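Local coordinates for protein peptide amidase (Stenotrophomonas maltophilia, PDB 1M22) that probably hydrolyses the C-terminal amide of peptides, as a serine hydrolase of the amidase signature family, at residues A134-N139 and Q368-E373; A98-L103 and A349-F354. One frame throughout, in Å; residues are numbered along the deposited sequence.

Interaction 1: A134-N139 and Q368-E373; sequences ANFRGN and QELLVE
R137 O meets the first turn of helix 369-375, where L371 N donates to it over 3.2 Å. The N-H...O angle is 152°. R137 O also takes a weak bond from L370 N at 2.9 Å and a C-H contact from Q368 CA at 3.1 Å. Q368 is the N-cap residue, and R137 O accepts from two N-H groups of the first turn.

E369, the first residue of the helix, makes a second polar grip. N139 N donates to E369 OE1 at 2.9 Å and comes from above the carboxylate plane. N139 ND2 lies against E369 CB at 3.4 Å. Water 1 joins N139 O to E369 OE2.

Apolar contacts complete the interface. L371 CD1 lies 3.6 Å from R137 CG. L370 CD1 sits over one face of the F136 ring, offset toward its rim, and the two side chains cross at about a right angle. R137 turns its guanidinium to E132, E362 and G367. N135, at the contact edge, bonds S141 through OD1 and lies near the active-site serines S165 and S189.

F136 O is buried without a polar partner. The N-H groups gathered on R137 O are consistent with a favourable interaction with the helix dipole.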
ATOM      1  N   ALA A 134      -4.613   9.679  -5.924  1.00  6.28           N
ATOM      2  CA  ALA A 134      -3.425   9.091  -5.312  1.00  6.91           C
ATOM      3  C   ALA A 134      -2.361  10.143  -5.024  1.00  6.22           C
ATOM      4  O   ALA A 134      -1.160   9.900  -5.142  1.00  7.62           O
ATOM      5  CB  ALA A 134      -2.862   7.986  -6.206  1.00  7.87           C
ATOM      6  N   ASN A 135      -2.835  11.320  -4.627  1.00  7.54           N
ATOM      7  CA  ASN A 135      -1.999  12.467  -4.297  1.00  8.16           C
ATOM      8  C   ASN A 135      -1.192  13.043  -5.454  1.00  7.57           C
ATOM      9  O   ASN A 135      -0.117  13.605  -5.247  1.00 11.57           O
ATOM     10  CB  ASN A 135      -1.072  12.147  -3.116  1.00  9.15           C
ATOM     11  CG  ASN A 135      -0.513  13.403  -2.470  1.00 12.16           C
ATOM     12  OD1 ASN A 135      -1.197  14.424  -2.394  1.00 16.96           O
ATOM     13  ND2 ASN A 135       0.725  13.334  -1.996  1.00 12.34           N
ATOM     14  N   PHE A 136      -1.702  12.906  -6.672  1.00  8.04           N
ATOM     15  CA  PHE A 136      -1.005  13.497  -7.806  1.00  9.17           C
ATOM     16  C   PHE A 136      -1.920  14.531  -8.452  1.00  8.76           C
ATOM     17  O   PHE A 136      -2.093  14.549  -9.669  1.00 11.88           O
ATOM     18  CB  PHE A 136      -0.596  12.443  -8.839  1.00  9.25           C
ATOM     19  CG  PHE A 136       0.574  12.865  -9.681  1.00  9.33           C
ATOM     20  CD1 PHE A 136       1.852  12.899  -9.136  1.00  9.74           C
ATOM     21  CD2 PHE A 136       0.395  13.277 -10.996  1.00 10.47           C
ATOM     22  CE1 PHE A 136       2.940  13.339  -9.887  1.00 10.84           C
ATOM     23  CE2 PHE A 136       1.478  13.719 -11.760  1.00 11.17           C
ATOM     24  CZ  PHE A 136       2.753  13.750 -11.202  1.00 11.41           C
ATOM     25  N   ARG A 137      -2.509  15.395  -7.629  1.00  9.26           N
ATOM     26  CA  ARG A 137      -3.406  16.422  -8.142  1.00  9.07           C
ATOM     27  C   ARG A 137      -2.863  17.834  -7.977  1.00  9.36           C
ATOM     28  O   ARG A 137      -2.797  18.586  -8.948  1.00  8.64           O
ATOM     29  CB  ARG A 137      -4.775  16.341  -7.467  1.00 10.15           C
ATOM     30  CG  ARG A 137      -5.850  17.073  -8.258  1.00 10.82           C
ATOM     31  CD  ARG A 137      -7.106  17.311  -7.448  1.00 10.14           C
ATOM     32  NE  ARG A 137      -6.962  18.434  -6.525  1.00  8.97           N
ATOM     33  CZ  ARG A 137      -7.926  18.840  -5.705  1.00 10.33           C
ATOM     34  NH1 ARG A 137      -9.090  18.209  -5.693  1.00  9.81           N
ATOM     35  NH2 ARG A 137      -7.732  19.887  -4.911  1.00 10.75           N
ATOM     36  N   GLY A 138      -2.476  18.201  -6.758  1.00  8.41           N
ATOM     37  CA  GLY A 138      -1.969  19.549  -6.550  1.00  9.39           C
ATOM     38  C   GLY A 138      -0.901  19.717  -5.486  1.00 10.78           C
ATOM     39  O   GLY A 138      -0.532  18.758  -4.807  1.00 11.18           O
ATOM     40  N   ASN A 139      -0.400  20.944  -5.354  1.00 11.33           N
ATOM     41  CA  ASN A 139       0.620  21.266  -4.359  1.00 11.84           C
ATOM     42  C   ASN A 139      -0.047  21.491  -3.004  1.00 11.24           C
ATOM     43  O   ASN A 139      -1.227  21.826  -2.937  1.00 12.84           O
ATOM     44  CB  ASN A 139       1.389  22.541  -4.738  1.00 12.49           C
ATOM     45  CG  ASN A 139       2.066  22.446  -6.090  1.00 14.47           C
ATOM     46  OD1 ASN A 139       2.584  21.397  -6.467  1.00 15.89           O
ATOM     47  ND2 ASN A 139       2.087  23.558  -6.818  1.00 14.15           N
ATOM     48  N   GLN A 368      -4.929  22.151  -8.216  1.00  9.90           N
ATOM     49  CA  GLN A 368      -4.699  21.018  -9.107  1.00  8.71           C
ATOM     50  C   GLN A 368      -3.497  21.289 -10.009  1.00  7.12           C
ATOM     51  O   GLN A 368      -3.503  20.960 -11.199  1.00  9.03           O
ATOM     52  CB  GLN A 368      -5.954  20.737  -9.945  1.00  9.15           C
ATOM     53  CG  GLN A 368      -6.384  21.872 -10.873  1.00 10.77           C
ATOM     54  CD  GLN A 368      -7.645  21.534 -11.648  1.00 11.78           C
ATOM     55  OE1 GLN A 368      -7.973  20.364 -11.840  1.00 12.17           O
ATOM     56  NE2 GLN A 368      -8.352  22.560 -12.116  1.00 14.59           N
ATOM     57  N   GLU A 369      -2.456  21.865  -9.416  1.00  8.84           N
ATOM     58  CA  GLU A 369      -1.232  22.212 -10.131  1.00  9.76           C
ATOM     59  C   GLU A 369      -0.526  21.053 -10.827  1.00  9.93           C
ATOM     60  O   GLU A 369       0.062  21.237 -11.891  1.00 10.76           O
ATOM     61  CB  GLU A 369      -0.247  22.905  -9.183  1.00 10.28           C
ATOM     62  CG  GLU A 369      -0.791  24.188  -8.563  1.00 13.15           C
ATOM     63  CD  GLU A 369      -1.404  23.985  -7.185  1.00 14.29           C
ATOM     64  OE1 GLU A 369      -1.870  22.869  -6.879  1.00 12.05           O
ATOM     65  OE2 GLU A 369      -1.433  24.958  -6.402  1.00 16.36           O
ATOM     66  N   LEU A 370      -0.566  19.864 -10.234  1.00  9.19           N
ATOM     67  CA  LEU A 370       0.090  18.717 -10.852  1.00  9.06           C
ATOM     68  C   LEU A 370      -0.666  18.269 -12.099  1.00  8.09           C
ATOM     69  O   LEU A 370      -0.052  17.863 -13.085  1.00  8.79           O
ATOM     70  CB  LEU A 370       0.228  17.565  -9.848  1.00  8.94           C
ATOM     71  CG  LEU A 370       1.192  17.865  -8.694  1.00  9.65           C
ATOM     72  CD1 LEU A 370       1.191  16.699  -7.717  1.00 11.06           C
ATOM     73  CD2 LEU A 370       2.598  18.107  -9.233  1.00 14.41           C
ATOM     74  N   LEU A 371      -1.995  18.347 -12.060  1.00  8.41           N
ATOM     75  CA  LEU A 371      -2.792  17.980 -13.227  1.00  8.64           C
ATOM     76  C   LEU A 371      -2.459  18.948 -14.357  1.00  8.50           C
ATOM     77  O   LEU A 371      -2.262  18.543 -15.500  1.00  9.14           O
ATOM     78  CB  LEU A 371      -4.291  18.073 -12.929  1.00  8.57           C
ATOM     79  CG  LEU A 371      -4.877  17.222 -11.802  1.00  8.42           C
ATOM     80  CD1 LEU A 371      -6.393  17.316 -11.850  1.00  9.83           C
ATOM     81  CD2 LEU A 371      -4.438  15.768 -11.953  1.00 10.10           C
ATOM     82  N   VAL A 372      -2.399  20.233 -14.018  1.00  9.78           N
ATOM     83  CA  VAL A 372      -2.099  21.275 -14.989  1.00  9.43           C
ATOM     84  C   VAL A 372      -0.709  21.100 -15.592  1.00  9.12           C
ATOM     85  O   VAL A 372      -0.541  21.201 -16.805  1.00  9.38           O
ATOM     86  CB  VAL A 372      -2.220  22.672 -14.334  1.00  8.77           C
ATOM     87  CG1 VAL A 372      -1.719  23.755 -15.288  1.00 10.53           C
ATOM     88  CG2 VAL A 372      -3.677  22.936 -13.961  1.00 10.32           C
ATOM     89  N   GLU A 373       0.287  20.831 -14.756  1.00  8.23           N
ATOM     90  CA  GLU A 373       1.635  20.649 -15.274  1.00  9.04           C
ATOM     91  C   GLU A 373       1.731  19.391 -16.132  1.00  9.02           C
ATOM     92  O   GLU A 373       2.373  19.394 -17.181  1.00 10.27           O
ATOM     93  CB  GLU A 373       2.656  20.588 -14.134  1.00 12.33           C
ATOM     94  CG  GLU A 373       4.075  20.335 -14.622  1.00 17.53           C
ATOM     95  CD  GLU A 373       5.138  20.771 -13.632  1.00 21.05           C
ATOM     96  OE1 GLU A 373       4.922  20.615 -12.412  1.00 22.98           O
ATOM     97  OE2 GLU A 373       6.200  21.256 -14.081  1.00 21.02           O
TER
HETATM   98  O   HOH W   1      -2.416  24.009  -3.978  1.00 15.78           O

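Interaction 2: A98-L103 and A349-F354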
ATOM      1  N   ALA A  98     -11.114   7.174  -7.484  1.00  8.26           N
ATOM      2  CA  ALA A  98      -9.833   7.777  -7.137  1.00  8.56           C
ATOM      3  C   ALA A  98     -10.126   8.925  -6.162  1.00  7.55           C
ATOM      4  O   ALA A  98      -9.298   9.814  -5.969  1.00  8.14           O
ATOM      5  CB  ALA A  98      -9.124   8.310  -8.382  1.00 10.74           C
ATOM      6  N   GLY A  99     -11.314   8.894  -5.556  1.00  8.24           N
ATOM      7  CA  GLY A  99     -11.715   9.925  -4.610  1.00  8.29           C
ATOM      8  C   GLY A  99     -12.339  11.167  -5.231  1.00  9.17           C
ATOM      9  O   GLY A  99     -12.794  12.064  -4.514  1.00  9.15           O
ATOM     10  N   SER A 100     -12.377  11.217  -6.559  1.00  8.27           N
ATOM     11  CA  SER A 100     -12.921  12.368  -7.279  1.00  9.57           C
ATOM     12  C   SER A 100     -14.418  12.305  -7.562  1.00 10.86           C
ATOM     13  O   SER A 100     -14.975  11.239  -7.815  1.00 11.68           O
ATOM     14  CB  SER A 100     -12.169  12.538  -8.601  1.00 10.45           C
ATOM     15  OG  SER A 100     -12.742  13.566  -9.394  1.00 11.31           O
ATOM     16  N   LEU A 101     -15.067  13.464  -7.526  1.00 10.06           N
ATOM     17  CA  LEU A 101     -16.493  13.531  -7.812  1.00 11.96           C
ATOM     18  C   LEU A 101     -16.742  13.288  -9.303  1.00 13.51           C
ATOM     19  O   LEU A 101     -17.849  12.939  -9.707  1.00 16.87           O
ATOM     20  CB  LEU A 101     -17.052  14.896  -7.403  1.00 12.64           C
ATOM     21  CG  LEU A 101     -17.105  15.155  -5.896  1.00 13.98           C
ATOM     22  CD1 LEU A 101     -17.554  16.583  -5.634  1.00 15.10           C
ATOM     23  CD2 LEU A 101     -18.060  14.168  -5.241  1.00 14.31           C
ATOM     24  N   ALA A 102     -15.701  13.459 -10.114  1.00 12.27           N
ATOM     25  CA  ALA A 102     -15.817  13.262 -11.556  1.00 14.17           C
ATOM     26  C   ALA A 102     -16.115  11.812 -11.940  1.00 14.69           C
ATOM     27  O   ALA A 102     -16.706  11.550 -12.990  1.00 17.98           O
ATOM     28  CB  ALA A 102     -14.540  13.730 -12.245  1.00 15.49           C
ATOM     29  N   LEU A 103     -15.716  10.868 -11.091  1.00 14.13           N
ATOM     30  CA  LEU A 103     -15.937   9.452 -11.378  1.00 13.87           C
ATOM     31  C   LEU A 103     -16.867   8.754 -10.384  1.00 15.24           C
ATOM     32  O   LEU A 103     -16.823   7.531 -10.242  1.00 14.78           O
ATOM     33  CB  LEU A 103     -14.596   8.713 -11.414  1.00 13.92           C
ATOM     34  CG  LEU A 103     -13.563   9.185 -12.438  1.00 13.32           C
ATOM     35  CD1 LEU A 103     -12.277   8.402 -12.246  1.00 13.19           C
ATOM     36  CD2 LEU A 103     -14.100   9.000 -13.847  1.00 13.90           C
ATOM     37  N   ALA A 349      -7.428  17.134 -19.712  1.00 11.89           N
ATOM     38  CA  ALA A 349      -8.016  18.461 -19.863  1.00 13.05           C
ATOM     39  C   ALA A 349      -9.459  18.455 -19.355  1.00 12.50           C
ATOM     40  O   ALA A 349      -9.906  19.422 -18.736  1.00 14.13           O
ATOM     41  CB  ALA A 349      -7.972  18.894 -21.328  1.00 13.65           C
ATOM     42  N   ASP A 350     -10.188  17.369 -19.614  1.00 12.05           N
ATOM     43  CA  ASP A 350     -11.574  17.260 -19.154  1.00 12.95           C
ATOM     44  C   ASP A 350     -11.628  17.264 -17.632  1.00 11.07           C
ATOM     45  O   ASP A 350     -12.529  17.851 -17.037  1.00 13.29           O
ATOM     46  CB  ASP A 350     -12.236  15.968 -19.647  1.00 15.80           C
ATOM     47  CG  ASP A 350     -12.385  15.915 -21.151  1.00 19.05           C
ATOM     48  OD1 ASP A 350     -12.595  16.976 -21.772  1.00 19.80           O
ATOM     49  OD2 ASP A 350     -12.313  14.798 -21.709  1.00 20.94           O
ATOM     50  N   LEU A 351     -10.667  16.591 -17.001  1.00 11.39           N
ATOM     51  CA  LEU A 351     -10.623  16.531 -15.543  1.00 10.88           C
ATOM     52  C   LEU A 351     -10.333  17.913 -14.964  1.00 10.05           C
ATOM     53  O   LEU A 351     -10.975  18.342 -14.004  1.00 10.66           O
ATOM     54  CB  LEU A 351      -9.554  15.534 -15.082  1.00 10.91           C
ATOM     55  CG  LEU A 351      -9.287  15.468 -13.574  1.00  9.98           C
ATOM     56  CD1 LEU A 351     -10.568  15.129 -12.828  1.00 11.02           C
ATOM     57  CD2 LEU A 351      -8.209  14.429 -13.297  1.00 10.00           C
ATOM     58  N   ILE A 352      -9.360  18.602 -15.553  1.00 10.50           N
ATOM     59  CA  ILE A 352      -8.998  19.940 -15.105  1.00 12.52           C
ATOM     60  C   ILE A 352     -10.208  20.866 -15.223  1.00 11.89           C
ATOM     61  O   ILE A 352     -10.482  21.662 -14.323  1.00 12.29           O
ATOM     62  CB  ILE A 352      -7.824  20.492 -15.942  1.00 12.48           C
ATOM     63  CG1 ILE A 352      -6.556  19.691 -15.624  1.00 13.84           C
ATOM     64  CG2 ILE A 352      -7.618  21.977 -15.652  1.00 13.63           C
ATOM     65  CD1 ILE A 352      -5.383  19.980 -16.539  1.00 13.51           C
ATOM     66  N   ALA A 353     -10.940  20.740 -16.326  1.00 12.18           N
ATOM     67  CA  ALA A 353     -12.125  21.560 -16.550  1.00 14.01           C
ATOM     68  C   ALA A 353     -13.215  21.211 -15.541  1.00 14.18           C
ATOM     69  O   ALA A 353     -13.916  22.093 -15.042  1.00 15.20           O
ATOM     70  CB  ALA A 353     -12.641  21.358 -17.971  1.00 14.39           C
ATOM     71  N   PHE A 354     -13.352  19.924 -15.231  1.00 13.37           N
ATOM     72  CA  PHE A 354     -14.363  19.487 -14.276  1.00 12.39           C
ATOM     73  C   PHE A 354     -14.118  20.091 -12.900  1.00 12.68           C
ATOM     74  O   PHE A 354     -15.040  20.611 -12.271  1.00 12.90           O
ATOM     75  CB  PHE A 354     -14.386  17.955 -14.167  1.00 14.20           C
ATOM     76  CG  PHE A 354     -15.314  17.438 -13.097  1.00 13.07           C
ATOM     77  CD1 PHE A 354     -14.914  17.398 -11.762  1.00 12.18           C
ATOM     78  CD2 PHE A 354     -16.601  17.016 -13.419  1.00 13.41           C
ATOM     79  CE1 PHE A 354     -15.780  16.949 -10.767  1.00 13.85           C
ATOM     80  CE2 PHE A 354     -17.474  16.566 -12.432  1.00 14.00           C
ATOM     81  CZ  PHE A 354     -17.064  16.533 -11.102  1.00 13.97           C
TER
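A102 packs against F354 with no backbone hydrogen bond between the two segments; the nearest CA atoms, of these same two residues, are 6.9 Å apart, and a loop without regular structure faces one side of helix 348-357.

A102 CB lies over the centre of the F354 ring. It stands 3.6 Å from the ring centroid and 9° off the ring normal, a CH-pi contact. F354 CG is anti to the backbone N (chi1 174°), which directs the first bond of the side chain toward the loop. The CZ tip of the ring continues past the methyl to the backbone, 3.5 Å from A102 N. L101 CB touches the same tip, at 4.0 Å from F354 CZ. H358, one turn further along the chain, also stacks its ring with F354.

The loop is shaped by an ST turn. S100 OG accepts from A102 N at 3.0 Å, with an N-H...O angle of 155°. The same A102 N is the atom near F354 CZ. The segment belongs to the connection between strand 82-86 and helix 112-119, so the contact joins a loop of the central mixed sheet to a peripheral helix. It lies away from the annotated catalytic residues.

L351, one turn before F354, gives a looser contact. Its CD1 lies 4.3 Å from A102 CB and also approaches S100 OG. W133 of helix 132-135 touches both S100 and L351. L101 N donates to E362 OE2.

How the interactions relate
Both contacts are partly buried and lie on the same side of the chain's centre, with centres about 12 Å apart. Interaction 1 is larger and mixed, with three hydrogen bonds across it beside leucine and phenylalanine packing, since it meets a helix start. Interaction 2 meets the flank of a helix and is apolar, without a hydrogen bond between its segments. The two are joined through helices 348-357 and 369-375. Q368 NE2 probably donates to I352 O, and L371 CD1 packs on L351 CD2. E362 is a shared neighbour: its backbone O accepts from R137 NH1, its OE2 from L101 N. Interaction 1 reaches toward the catalytic serines, while interaction 2 lies away from them.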